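PDB 4KW3: initiator protein NS1 from Human bocavirus, which probably binds the viral replication origin, unwinds it and nicks one DNA strand to start rolling-circle replication, this chain being its N-terminal origin-recognition and nickase domain. Local coordinates for residues E70-Y83 / Y242-E254. Numbering follows the deposited sequence.
Sequences EDRHFGAVLCKAVY and YSHTLINGLPLPE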
loop_
_atom_site.group_PDB
_atom_site.type_symbol
_atom_site.label_atom_id
_atom_site.label_comp_id
_atom_site.label_asym_id
_atom_site.label_seq_id
_atom_site.Cartn_x
_atom_site.Cartn_y
_atom_site.Cartn_z
ATOM N N GLU A 70 -6.045 3.354 13.765
ATOM C CA GLU A 70 -6.725 3.329 12.466
ATOM C C GLU A 70 -6.010 3.896 11.235
ATOM O O GLU A 70 -5.996 3.228 10.192
ATOM C CB GLU A 70 -8.114 3.948 12.616
ATOM C CG GLU A 70 -8.960 3.922 11.368
ATOM C CD GLU A 70 -10.159 4.837 11.484
ATOM O OE1 GLU A 70 -10.511 5.203 12.629
ATOM O OE2 GLU A 70 -10.750 5.191 10.441
ATOM N N ASP A 71 -5.392 5.069 11.316
ATOM C CA ASP A 71 -4.628 5.548 10.142
ATOM C C ASP A 71 -3.123 5.659 10.403
ATOM O O ASP A 71 -2.406 6.313 9.660
ATOM C CB ASP A 71 -5.172 6.888 9.640
ATOM C CG ASP A 71 -6.562 6.770 9.030
ATOM O OD1 ASP A 71 -6.975 5.659 8.621
ATOM O OD2 ASP A 71 -7.272 7.796 9.001
ATOM N N ARG A 72 -2.662 5.027 11.473
ATOM C CA ARG A 72 -1.343 5.281 12.020
ATOM C C ARG A 72 -0.422 4.066 12.003
ATOM O O ARG A 72 0.770 4.199 12.282
ATOM C CB ARG A 72 -1.463 5.751 13.482
ATOM C CG ARG A 72 -2.348 6.957 13.745
ATOM C CD ARG A 72 -2.650 7.105 15.256
ATOM N NE ARG A 72 -1.450 6.986 16.094
ATOM C CZ ARG A 72 -1.299 6.124 17.103
ATOM N NH1 ARG A 72 -2.273 5.288 17.433
ATOM N NH2 ARG A 72 -0.166 6.100 17.792
ATOM N N HIS A 73 -0.960 2.873 11.772
ATOM C CA HIS A 73 -0.087 1.698 11.826
ATOM C C HIS A 73 0.842 1.704 10.611
ATOM O O HIS A 73 0.566 2.379 9.617
ATOM C CB HIS A 73 -0.878 0.401 11.900
ATOM C CG HIS A 73 -1.704 0.135 10.681
ATOM N ND1 HIS A 73 -2.992 0.608 10.536
ATOM C CD2 HIS A 73 -1.419 -0.539 9.541
ATOM C CE1 HIS A 73 -3.472 0.221 9.372
ATOM N NE2 HIS A 73 -2.533 -0.467 8.743
ATOM N N PHE A 74 1.932 0.949 10.695
ATOM C CA PHE A 74 3.028 1.133 9.756
ATOM C C PHE A 74 2.610 0.889 8.311
ATOM O O PHE A 74 3.025 1.617 7.415
ATOM C CB PHE A 74 4.260 0.303 10.140
ATOM C CG PHE A 74 4.137 -1.171 9.838
ATOM C CD1 PHE A 74 3.419 -2.010 10.678
ATOM C CD2 PHE A 74 4.776 -1.726 8.727
ATOM C CE1 PHE A 74 3.328 -3.373 10.421
ATOM C CE2 PHE A 74 4.676 -3.093 8.450
ATOM C CZ PHE A 74 3.957 -3.919 9.298
ATOM N N GLY A 75 1.741 -0.089 8.104
ATOM C CA GLY A 75 1.215 -0.361 6.784
ATOM C C GLY A 75 0.422 0.808 6.248
ATOM O O GLY A 75 0.472 1.104 5.059
ATOM N N ALA A 76 -0.319 1.481 7.119
ATOM C CA ALA A 76 -1.059 2.646 6.674
ATOM C C ALA A 76 -0.109 3.783 6.282
ATOM O O ALA A 76 -0.327 4.462 5.273
ATOM C CB ALA A 76 -2.063 3.097 7.733
ATOM N N VAL A 77 0.969 3.947 7.044
ATOM C CA VAL A 77 1.952 4.986 6.759
ATOM C C VAL A 77 2.676 4.717 5.434
ATOM O O VAL A 77 2.825 5.622 4.604
ATOM C CB VAL A 77 2.981 5.093 7.902
ATOM C CG1 VAL A 77 4.073 6.150 7.592
ATOM C CG2 VAL A 77 2.273 5.432 9.192
ATOM N N LEU A 78 3.105 3.473 5.244
ATOM C CA LEU A 78 3.766 3.048 4.012
ATOM C C LEU A 78 2.877 3.405 2.829
ATOM O O LEU A 78 3.320 3.944 1.806
ATOM C CB LEU A 78 4.005 1.535 4.024
ATOM C CG LEU A 78 4.633 1.034 2.719
ATOM C CD1 LEU A 78 5.939 1.766 2.448
ATOM C CD2 LEU A 78 4.840 -0.474 2.712
ATOM N N CYS A 79 1.604 3.106 3.006
ATOM C CA CYS A 79 0.608 3.355 1.997
ATOM C C CYS A 79 0.452 4.861 1.693
ATOM O O CYS A 79 0.341 5.238 0.537
ATOM C CB CYS A 79 -0.708 2.710 2.449
ATOM S SG CYS A 79 -1.995 2.716 1.230
ATOM N N LYS A 80 0.441 5.717 2.716
ATOM C CA LYS A 80 0.412 7.169 2.485
ATOM C C LYS A 80 1.687 7.657 1.785
ATOM O O LYS A 80 1.634 8.548 0.940
ATOM C CB LYS A 80 0.232 7.939 3.792
ATOM C CG LYS A 80 -1.063 7.627 4.537
ATOM C CD LYS A 80 -1.064 8.242 5.936
ATOM C CE LYS A 80 -2.189 7.702 6.788
ATOM N NZ LYS A 80 -2.183 8.350 8.141
ATOM N N ALA A 81 2.828 7.081 2.166
ATOM C CA ALA A 81 4.112 7.434 1.582
ATOM C C ALA A 81 4.090 7.184 0.070
ATOM O O ALA A 81 4.428 8.071 -0.728
ATOM C CB ALA A 81 5.232 6.638 2.245
ATOM N N VAL A 82 3.684 5.974 -0.306
ATOM C CA VAL A 82 3.588 5.588 -1.704
ATOM C C VAL A 82 2.619 6.492 -2.478
ATOM O O VAL A 82 2.930 6.931 -3.594
ATOM C CB VAL A 82 3.184 4.094 -1.841
ATOM C CG1 VAL A 82 2.882 3.748 -3.277
ATOM C CG2 VAL A 82 4.295 3.191 -1.319
ATOM N N TYR A 83 1.471 6.797 -1.872
ATOM C CA TYR A 83 0.506 7.724 -2.465
ATOM C C TYR A 83 1.132 9.115 -2.722
ATOM O O TYR A 83 1.027 9.668 -3.825
ATOM C CB TYR A 83 -0.763 7.856 -1.603
ATOM C CG TYR A 83 -1.764 8.822 -2.197
ATOM C CD1 TYR A 83 -1.700 10.180 -1.922
ATOM C CD2 TYR A 83 -2.749 8.379 -3.068
ATOM C CE1 TYR A 83 -2.585 11.066 -2.506
ATOM C CE2 TYR A 83 -3.637 9.256 -3.647
ATOM C CZ TYR A 83 -3.553 10.591 -3.360
ATOM O OH TYR A 83 -4.442 11.461 -3.936
ATOM N N TYR A 242 -5.061 -7.247 3.249
ATOM C CA TYR A 242 -4.587 -5.892 2.984
ATOM C C TYR A 242 -4.329 -5.241 4.325
ATOM O O TYR A 242 -4.909 -5.635 5.344
ATOM C CB TYR A 242 -5.616 -5.057 2.194
ATOM C CG TYR A 242 -6.732 -4.556 3.060
ATOM C CD1 TYR A 242 -7.801 -5.390 3.392
ATOM C CD2 TYR A 242 -6.711 -3.263 3.595
ATOM C CE1 TYR A 242 -8.815 -4.947 4.192
ATOM C CE2 TYR A 242 -7.735 -2.825 4.428
ATOM C CZ TYR A 242 -8.782 -3.674 4.717
ATOM O OH TYR A 242 -9.809 -3.257 5.524
ATOM N N SER A 243 -3.521 -4.188 4.299
ATOM C CA SER A 243 -3.233 -3.426 5.504
ATOM C C SER A 243 -3.989 -2.106 5.519
ATOM O O SER A 243 -4.568 -1.729 6.537
ATOM C CB SER A 243 -1.730 -3.167 5.618
ATOM O OG SER A 243 -1.487 -2.249 6.653
ATOM N N HIS A 244 -3.971 -1.412 4.385
ATOM C CA HIS A 244 -4.537 -0.065 4.278
ATOM C C HIS A 244 -4.778 0.315 2.832
ATOM O O HIS A 244 -4.006 -0.043 1.953
ATOM C CB HIS A 244 -3.593 0.956 4.895
ATOM C CG HIS A 244 -4.232 2.283 5.154
ATOM N ND1 HIS A 244 -5.170 2.472 6.144
ATOM C CD2 HIS A 244 -4.073 3.482 4.550
ATOM C CE1 HIS A 244 -5.562 3.729 6.139
ATOM N NE2 HIS A 244 -4.905 4.364 5.188
ATOM N N THR A 245 -5.849 1.053 2.587
ATOM C CA THR A 245 -6.255 1.377 1.224
ATOM C C THR A 245 -6.551 2.859 1.064
ATOM O O THR A 245 -7.345 3.424 1.817
ATOM C CB THR A 245 -7.483 0.545 0.845
ATOM O OG1 THR A 245 -7.106 -0.815 0.924
ATOM C CG2 THR A 245 -7.925 0.806 -0.577
ATOM N N LEU A 246 -5.888 3.488 0.101
ATOM C CA LEU A 246 -6.131 4.905 -0.191
ATOM C C LEU A 246 -6.758 5.075 -1.563
ATOM O O LEU A 246 -6.242 4.566 -2.561
ATOM C CB LEU A 246 -4.844 5.711 -0.098
ATOM C CG LEU A 246 -4.334 5.939 1.327
ATOM C CD1 LEU A 246 -2.954 6.589 1.303
ATOM C CD2 LEU A 246 -5.334 6.809 2.095
ATOM N N ILE A 247 -7.906 5.741 -1.601
ATOM C CA ILE A 247 -8.533 6.092 -2.865
ATOM C C ILE A 247 -8.461 7.612 -3.036
ATOM O O ILE A 247 -9.114 8.361 -2.309
ATOM C CB ILE A 247 -9.988 5.614 -2.928
ATOM C CG1 ILE A 247 -10.066 4.140 -2.544
ATOM C CG2 ILE A 247 -10.576 5.840 -4.331
ATOM C CD1 ILE A 247 -11.466 3.625 -2.384
ATOM N N ASN A 248 -7.655 8.052 -3.994
ATOM C CA ASN A 248 -7.443 9.470 -4.255
ATOM C C ASN A 248 -7.201 10.279 -2.996
ATOM O O ASN A 248 -7.792 11.350 -2.806
ATOM C CB ASN A 248 -8.603 10.043 -5.078
ATOM C CG ASN A 248 -8.486 9.698 -6.570
ATOM O OD1 ASN A 248 -7.384 9.625 -7.119
ATOM N ND2 ASN A 248 -9.616 9.466 -7.216
ATOM N N GLY A 249 -6.367 9.730 -2.113
ATOM C CA GLY A 249 -5.974 10.417 -0.897
ATOM C C GLY A 249 -6.811 10.057 0.331
ATOM O O GLY A 249 -6.370 10.234 1.464
ATOM N N LEU A 250 -8.027 9.568 0.115
ATOM C CA LEU A 250 -8.897 9.219 1.238
ATOM C C LEU A 250 -8.893 7.724 1.567
ATOM O O LEU A 250 -8.977 6.870 0.679
ATOM C CB LEU A 250 -10.327 9.710 0.981
ATOM C CG LEU A 250 -10.438 11.221 0.698
ATOM C CD1 LEU A 250 -11.892 11.646 0.617
ATOM C CD2 LEU A 250 -9.663 12.087 1.712
ATOM N N PRO A 251 -8.762 7.401 2.856
ATOM C CA PRO A 251 -8.795 5.992 3.277
ATOM C C PRO A 251 -10.166 5.358 3.127
ATOM O O PRO A 251 -11.171 5.979 3.428
ATOM C CB PRO A 251 -8.417 6.066 4.756
ATOM C CG PRO A 251 -8.806 7.463 5.178
ATOM C CD PRO A 251 -8.511 8.321 3.976
ATOM N N LEU A 252 -10.194 4.122 2.648
ATOM C CA LEU A 252 -11.397 3.304 2.725
ATOM C C LEU A 252 -11.380 2.656 4.113
ATOM O O LEU A 252 -10.546 1.797 4.389
ATOM C CB LEU A 252 -11.366 2.260 1.617
ATOM C CG LEU A 252 -12.365 1.114 1.500
ATOM C CD1 LEU A 252 -13.738 1.425 2.077
ATOM C CD2 LEU A 252 -12.453 0.725 0.037
ATOM N N PRO A 253 -12.257 3.117 5.013
ATOM C CA PRO A 253 -12.210 2.648 6.409
ATOM C C PRO A 253 -12.634 1.186 6.487
ATOM O O PRO A 253 -13.572 0.781 5.780
ATOM C CB PRO A 253 -13.233 3.548 7.135
ATOM C CG PRO A 253 -13.519 4.710 6.167
ATOM C CD PRO A 253 -13.349 4.085 4.786
ATOM N N GLU A 254 -11.929 0.417 7.314
ATOM C CA GLU A 254 -12.187 -1.015 7.508
ATOM C C GLU A 254 -13.660 -1.342 7.556
ATOM O O GLU A 254 -14.092 -2.304 6.937
ATOM C CB GLU A 254 -11.505 -1.532 8.795
ATOM C CG GLU A 254 -11.428 -3.055 8.929
ATOM C CD GLU A 254 -12.734 -3.723 9.399
ATOM O OE1 GLU A 254 -13.595 -3.048 9.988
ATOM O OE2 GLU A 254 -12.893 -4.943 9.195
#
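His73 and Ser243 make the hydrogen bonds between the two segments; the rest is CH-pi and van der Waals packing. Ser243 OG lies at the edge of the imidazole, 2.9 Å from His73 NE2, and either atom could be the donor; if NE2 carries the hydrogen, it can share it with Ser243 O in a second, weak bond. The first torsion of His73 (chi1 64°) sets CG between backbone N and carbonyl carbon, which brings the NE2 end of the ring up to Ser243. Ala76 lays its CB over a face of the His244 ring, 3.6 Å from the centroid, while Cys79 SG and Asp71 OD1 come to the ring's edge. Within segment 70-83, the backbone Asp71 O accepts a 2.6 Å bond from Lys80 NZ. Farther along, Leu246 CD1 rests on Lys80 and Tyr83, and Gly249 CA covers a face of the Tyr83 ring from the type I' turn. Asn248 OD1 accepts from Ile103 N, and ND2 donates to Asp102 OD1. Ser243, His244 and Leu246 bond through their backbones to strand 101-109, which carries Glu108, a predicted metal ligand about 6 Å from the Ser243 side chain. On this central sheet of the Rep-type nuclease domain, helix 74-94 runs roughly along strand 241-247 (29°), touching strands 101-109 and 114-122, with helix 134-149 packed beside it.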